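Local coordinates for hypothetical 13.2 KDA protein (Sulfolobus virus-like particle ssv1, PDB 2VQC), which is essential for the virus and, as a small winged-helix protein, probably binds DNA, at residues 13-24 with 49-60. Numbering follows the deposited sequence.
Sequences SYKMAEIMYKIL and IQRALKAICERH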
loop_
_atom_site.group_PDB
_atom_site.type_symbol
_atom_site.label_atom_id
_atom_site.label_comp_id
_atom_site.label_asym_id
_atom_site.label_seq_id
_atom_site.Cartn_x
_atom_site.Cartn_y
_atom_site.Cartn_z
ATOM N N SER A 13 3.362 1.208 -11.471
ATOM C CA SER A 13 2.700 0.829 -10.213
ATOM C C SER A 13 3.681 0.641 -9.064
ATOM O O SER A 13 3.370 0.970 -7.912
ATOM C CB SER A 13 1.898 -0.461 -10.393
ATOM O OG SER A 13 0.764 -0.246 -11.212
ATOM N N TYR A 14 4.860 0.109 -9.380
ATOM C CA TYR A 14 5.881 -0.139 -8.372
ATOM C C TYR A 14 6.452 1.158 -7.800
ATOM O O TYR A 14 6.578 1.287 -6.583
ATOM C CB TYR A 14 7.004 -1.012 -8.931
ATOM C CG TYR A 14 7.921 -1.534 -7.854
ATOM C CD1 TYR A 14 7.591 -2.674 -7.123
ATOM C CD2 TYR A 14 9.116 -0.879 -7.553
ATOM C CE1 TYR A 14 8.429 -3.152 -6.125
ATOM C CE2 TYR A 14 9.961 -1.350 -6.555
ATOM C CZ TYR A 14 9.613 -2.486 -5.848
ATOM O OH TYR A 14 10.454 -2.953 -4.861
ATOM N N LYS A 15 6.796 2.105 -8.671
ATOM C CA LYS A 15 7.277 3.419 -8.229
ATOM C C LYS A 15 6.249 4.135 -7.347
ATOM O O LYS A 15 6.618 4.806 -6.378
ATOM C CB LYS A 15 7.625 4.310 -9.420
ATOM C CG LYS A 15 8.874 3.901 -10.173
ATOM C CD LYS A 15 9.119 4.852 -11.338
ATOM C CE LYS A 15 10.338 4.469 -12.164
ATOM N NZ LYS A 15 10.487 5.374 -13.336
HETATM N N MSE A 16 4.968 3.977 -7.678
HETATM C CA MSE A 16 3.880 4.574 -6.899
HETATM C C MSE A 16 3.777 3.913 -5.535
HETATM O O MSE A 16 3.496 4.575 -4.534
HETATM C CB MSE A 16 2.528 4.398 -7.601
HETATM C CG MSE A 16 2.486 4.756 -9.071
HETATM SE SE MSE A 16 2.300 6.633 -9.405
HETATM C CE MSE A 16 4.132 7.202 -8.966
ATOM N N ALA A 17 3.969 2.594 -5.515
ATOM C CA ALA A 17 3.892 1.813 -4.284
ATOM C C ALA A 17 5.024 2.161 -3.326
ATOM O O ALA A 17 4.826 2.146 -2.111
ATOM C CB ALA A 17 3.902 0.330 -4.593
ATOM N N GLU A 18 6.202 2.471 -3.872
ATOM C CA GLU A 18 7.338 2.932 -3.062
ATOM C C GLU A 18 6.988 4.230 -2.340
ATOM O O GLU A 18 7.382 4.432 -1.193
ATOM C CB GLU A 18 8.599 3.128 -3.920
ATOM C CG GLU A 18 9.254 1.824 -4.375
ATOM C CD GLU A 18 10.471 2.041 -5.273
ATOM O OE1 GLU A 18 10.384 2.843 -6.230
ATOM O OE2 GLU A 18 11.516 1.397 -5.031
ATOM N N ILE A 19 6.242 5.104 -3.012
ATOM C CA ILE A 19 5.783 6.348 -2.386
ATOM C C ILE A 19 4.866 6.003 -1.213
ATOM O O ILE A 19 5.026 6.540 -0.115
ATOM C CB ILE A 19 5.063 7.281 -3.388
ATOM C CG1 ILE A 19 6.024 7.697 -4.509
ATOM C CG2 ILE A 19 4.518 8.531 -2.688
ATOM C CD1 ILE A 19 5.369 8.483 -5.620
HETATM N N MSE A 20 3.932 5.085 -1.442
HETATM C CA MSE A 20 3.000 4.677 -0.396
HETATM C C MSE A 20 3.711 3.984 0.766
HETATM O O MSE A 20 3.295 4.126 1.908
HETATM C CB MSE A 20 1.919 3.747 -0.952
HETATM C CG MSE A 20 0.998 4.358 -2.005
HETATM SE SE MSE A 20 0.147 6.068 -1.524
HETATM C CE MSE A 20 1.645 7.168 -1.914
ATOM N N TYR A 21 4.779 3.246 0.476
ATOM C CA TYR A 21 5.483 2.485 1.506
ATOM C C TYR A 21 6.099 3.403 2.562
ATOM O O TYR A 21 6.041 3.106 3.760
ATOM C CB TYR A 21 6.564 1.599 0.888
ATOM C CG TYR A 21 7.157 0.599 1.857
ATOM C CD1 TYR A 21 6.406 -0.487 2.302
ATOM C CD2 TYR A 21 8.463 0.730 2.321
ATOM C CE1 TYR A 21 6.928 -1.412 3.183
ATOM C CE2 TYR A 21 9.002 -0.198 3.205
ATOM C CZ TYR A 21 8.222 -1.270 3.631
ATOM O OH TYR A 21 8.723 -2.204 4.504
ATOM N N LYS A 22 6.681 4.517 2.132
ATOM C CA LYS A 22 7.213 5.472 3.098
ATOM C C LYS A 22 6.125 6.313 3.770
ATOM O O LYS A 22 6.318 6.788 4.887
ATOM C CB LYS A 22 8.332 6.331 2.504
ATOM C CG LYS A 22 7.962 7.244 1.393
ATOM C CD LYS A 22 9.217 7.971 0.944
ATOM C CE LYS A 22 8.929 8.874 -0.225
ATOM N NZ LYS A 22 10.136 9.637 -0.673
ATOM N N ILE A 23 4.977 6.465 3.115
ATOM C CA ILE A 23 3.801 7.043 3.771
ATOM C C ILE A 23 3.265 6.091 4.860
ATOM O O ILE A 23 2.770 6.541 5.900
ATOM C CB ILE A 23 2.706 7.421 2.740
ATOM C CG1 ILE A 23 3.201 8.603 1.899
ATOM C CG2 ILE A 23 1.382 7.769 3.439
ATOM C CD1 ILE A 23 2.219 9.117 0.866
ATOM N N LEU A 24 3.391 4.785 4.624
ATOM C CA LEU A 24 3.001 3.759 5.597
ATOM C C LEU A 24 3.820 3.870 6.888
ATOM O O LEU A 24 3.288 3.728 7.994
ATOM C CB LEU A 24 3.211 2.358 4.999
ATOM C CG LEU A 24 2.336 1.173 5.444
ATOM C CD1 LEU A 24 3.138 -0.122 5.315
ATOM C CD2 LEU A 24 1.772 1.301 6.839
ATOM N N ILE A 49 -1.596 -0.441 -7.756
ATOM C CA ILE A 49 -0.597 0.069 -6.816
ATOM C C ILE A 49 -0.609 -0.763 -5.535
ATOM O O ILE A 49 0.449 -1.136 -5.026
ATOM C CB ILE A 49 -0.822 1.569 -6.492
ATOM C CG1 ILE A 49 -0.602 2.422 -7.748
ATOM C CG2 ILE A 49 0.113 2.030 -5.371
ATOM C CD1 ILE A 49 -1.068 3.873 -7.619
ATOM N N GLN A 50 -1.804 -1.059 -5.028
ATOM C CA GLN A 50 -1.949 -1.903 -3.844
ATOM C C GLN A 50 -1.289 -3.267 -4.038
ATOM O O GLN A 50 -0.665 -3.801 -3.121
ATOM C CB GLN A 50 -3.424 -2.102 -3.500
ATOM C CG GLN A 50 -3.650 -3.057 -2.346
ATOM C CD GLN A 50 -5.059 -3.012 -1.814
ATOM O OE1 GLN A 50 -5.432 -2.080 -1.101
ATOM N NE2 GLN A 50 -5.853 -4.025 -2.147
ATOM N N ARG A 51 -1.440 -3.836 -5.228
ATOM C CA ARG A 51 -0.804 -5.109 -5.542
ATOM C C ARG A 51 0.728 -5.005 -5.483
ATOM O O ARG A 51 1.393 -5.903 -4.961
ATOM C CB ARG A 51 -1.263 -5.610 -6.910
ATOM C CG ARG A 51 -0.863 -7.032 -7.188
ATOM C CD ARG A 51 -1.732 -7.661 -8.260
ATOM N NE ARG A 51 -1.545 -7.051 -9.579
ATOM C CZ ARG A 51 -2.475 -6.388 -10.274
ATOM N NH1 ARG A 51 -3.709 -6.204 -9.801
ATOM N NH2 ARG A 51 -2.165 -5.900 -11.472
ATOM N N ALA A 52 1.279 -3.904 -5.999
ATOM C CA ALA A 52 2.729 -3.674 -5.948
ATOM C C ALA A 52 3.197 -3.357 -4.519
ATOM O O ALA A 52 4.293 -3.754 -4.115
ATOM C CB ALA A 52 3.132 -2.566 -6.909
ATOM N N LEU A 53 2.364 -2.650 -3.759
ATOM C CA LEU A 53 2.655 -2.352 -2.352
ATOM C C LEU A 53 2.739 -3.636 -1.527
ATOM O O LEU A 53 3.613 -3.772 -0.674
ATOM C CB LEU A 53 1.583 -1.425 -1.770
ATOM C CG LEU A 53 1.743 -0.937 -0.325
ATOM C CD1 LEU A 53 3.125 -0.332 -0.051
ATOM C CD2 LEU A 53 0.653 0.076 -0.020
ATOM N N LYS A 54 1.829 -4.569 -1.792
ATOM C CA LYS A 54 1.850 -5.882 -1.150
ATOM C C LYS A 54 3.163 -6.621 -1.436
ATOM O O LYS A 54 3.730 -7.258 -0.540
ATOM C CB LYS A 54 0.641 -6.706 -1.615
ATOM C CG LYS A 54 0.463 -8.057 -0.933
ATOM C CD LYS A 54 -0.751 -8.785 -1.495
ATOM C CE LYS A 54 -0.781 -10.255 -1.091
ATOM N NZ LYS A 54 -1.037 -10.443 0.366
ATOM N N ALA A 55 3.649 -6.527 -2.674
ATOM C CA ALA A 55 4.920 -7.152 -3.052
ATOM C C ALA A 55 6.099 -6.535 -2.288
ATOM O O ALA A 55 6.975 -7.260 -1.822
ATOM C CB ALA A 55 5.145 -7.066 -4.558
ATOM N N ILE A 56 6.102 -5.208 -2.141
ATOM C CA ILE A 56 7.148 -4.513 -1.371
ATOM C C ILE A 56 7.123 -4.918 0.108
ATOM O O ILE A 56 8.174 -5.160 0.702
ATOM C CB ILE A 56 7.028 -2.969 -1.478
ATOM C CG1 ILE A 56 7.310 -2.509 -2.911
ATOM C CG2 ILE A 56 8.002 -2.279 -0.511
ATOM C CD1 ILE A 56 6.939 -1.057 -3.183
ATOM N N CYS A 57 5.928 -4.990 0.692
ATOM C CA CYS A 57 5.780 -5.407 2.093
ATOM C C CYS A 57 6.292 -6.825 2.350
ATOM O O CYS A 57 6.913 -7.092 3.381
ATOM C CB CYS A 57 4.324 -5.295 2.538
ATOM S SG CYS A 57 3.877 -3.616 2.993
ATOM N N GLU A 58 6.026 -7.725 1.410
ATOM C CA GLU A 58 6.477 -9.112 1.508
ATOM C C GLU A 58 8.002 -9.236 1.429
ATOM O O GLU A 58 8.566 -10.212 1.925
ATOM C CB GLU A 58 5.785 -9.979 0.445
ATOM C CG GLU A 58 4.306 -10.231 0.773
ATOM C CD GLU A 58 3.501 -10.818 -0.379
ATOM O OE1 GLU A 58 3.724 -10.432 -1.548
ATOM O OE2 GLU A 58 2.618 -11.660 -0.106
ATOM N N ARG A 59 8.669 -8.246 0.831
ATOM C CA ARG A 59 10.137 -8.194 0.837
ATOM C C ARG A 59 10.710 -7.749 2.185
ATOM O O ARG A 59 11.902 -7.942 2.446
ATOM C CB ARG A 59 10.652 -7.274 -0.271
ATOM C CG ARG A 59 10.332 -7.786 -1.652
ATOM C CD ARG A 59 10.563 -6.746 -2.733
ATOM N NE ARG A 59 10.026 -7.202 -4.017
ATOM C CZ ARG A 59 10.276 -6.640 -5.198
ATOM N NH1 ARG A 59 11.072 -5.580 -5.298
ATOM N NH2 ARG A 59 9.729 -7.155 -6.293
ATOM N N HIS A 60 9.869 -7.148 3.029
ATOM C CA HIS A 60 10.292 -6.645 4.337
ATOM C C HIS A 60 9.294 -7.048 5.423
ATOM O O HIS A 60 8.621 -6.194 6.006
ATOM C CB HIS A 60 10.421 -5.125 4.288
ATOM C CG HIS A 60 11.347 -4.635 3.222
ATOM N ND1 HIS A 60 10.899 -4.036 2.065
ATOM C CD2 HIS A 60 12.697 -4.671 3.129
ATOM C CE1 HIS A 60 11.934 -3.713 1.310
ATOM N NE2 HIS A 60 13.036 -4.088 1.933
#
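Tyr21, Ile49 and Ile56 bury the most surface in the contact between helices 13-27 and 43-59 of this winged-helix domain; the axes of segments 13-24 and 49-59 approach to 7.9 Å and cross at -66°. Ile56 is a knob between two tyrosines two helical turns apart, and its branched side chain serves both. CG2, anti to the backbone N, lies over one face of the Tyr21 ring, 3.8 Å from its centroid, while CD1 makes a looser CH-pi contact over a face of Tyr14. At the other end Ile49 slots among Ser13, Met16, Ala17 and Met20, its CD1 reaching CB of selenomethionine Met16 at 3.6 Å. Between these isoleucines the helices can come close because Ala17 presents just a methyl group, a small knob whose CB sits 3.5 Å from Leu53 N and 3.8 Å from Ala52 CB. Tyr21 suits the margin of the core: its flat ring packs on aliphatic carbon, Trp77 meets it edge-to-face, and its hydroxyl hydrogen-bonds to Glu63 beyond the helix. Cys57 is disulfide-bonded to Cys64, tying helix 43-59 to strand 64-68 of the wing hairpin. The same sulfur, SG, lies in the plane of the Tyr21 ring, at its edge, 3.8 Å from CE1.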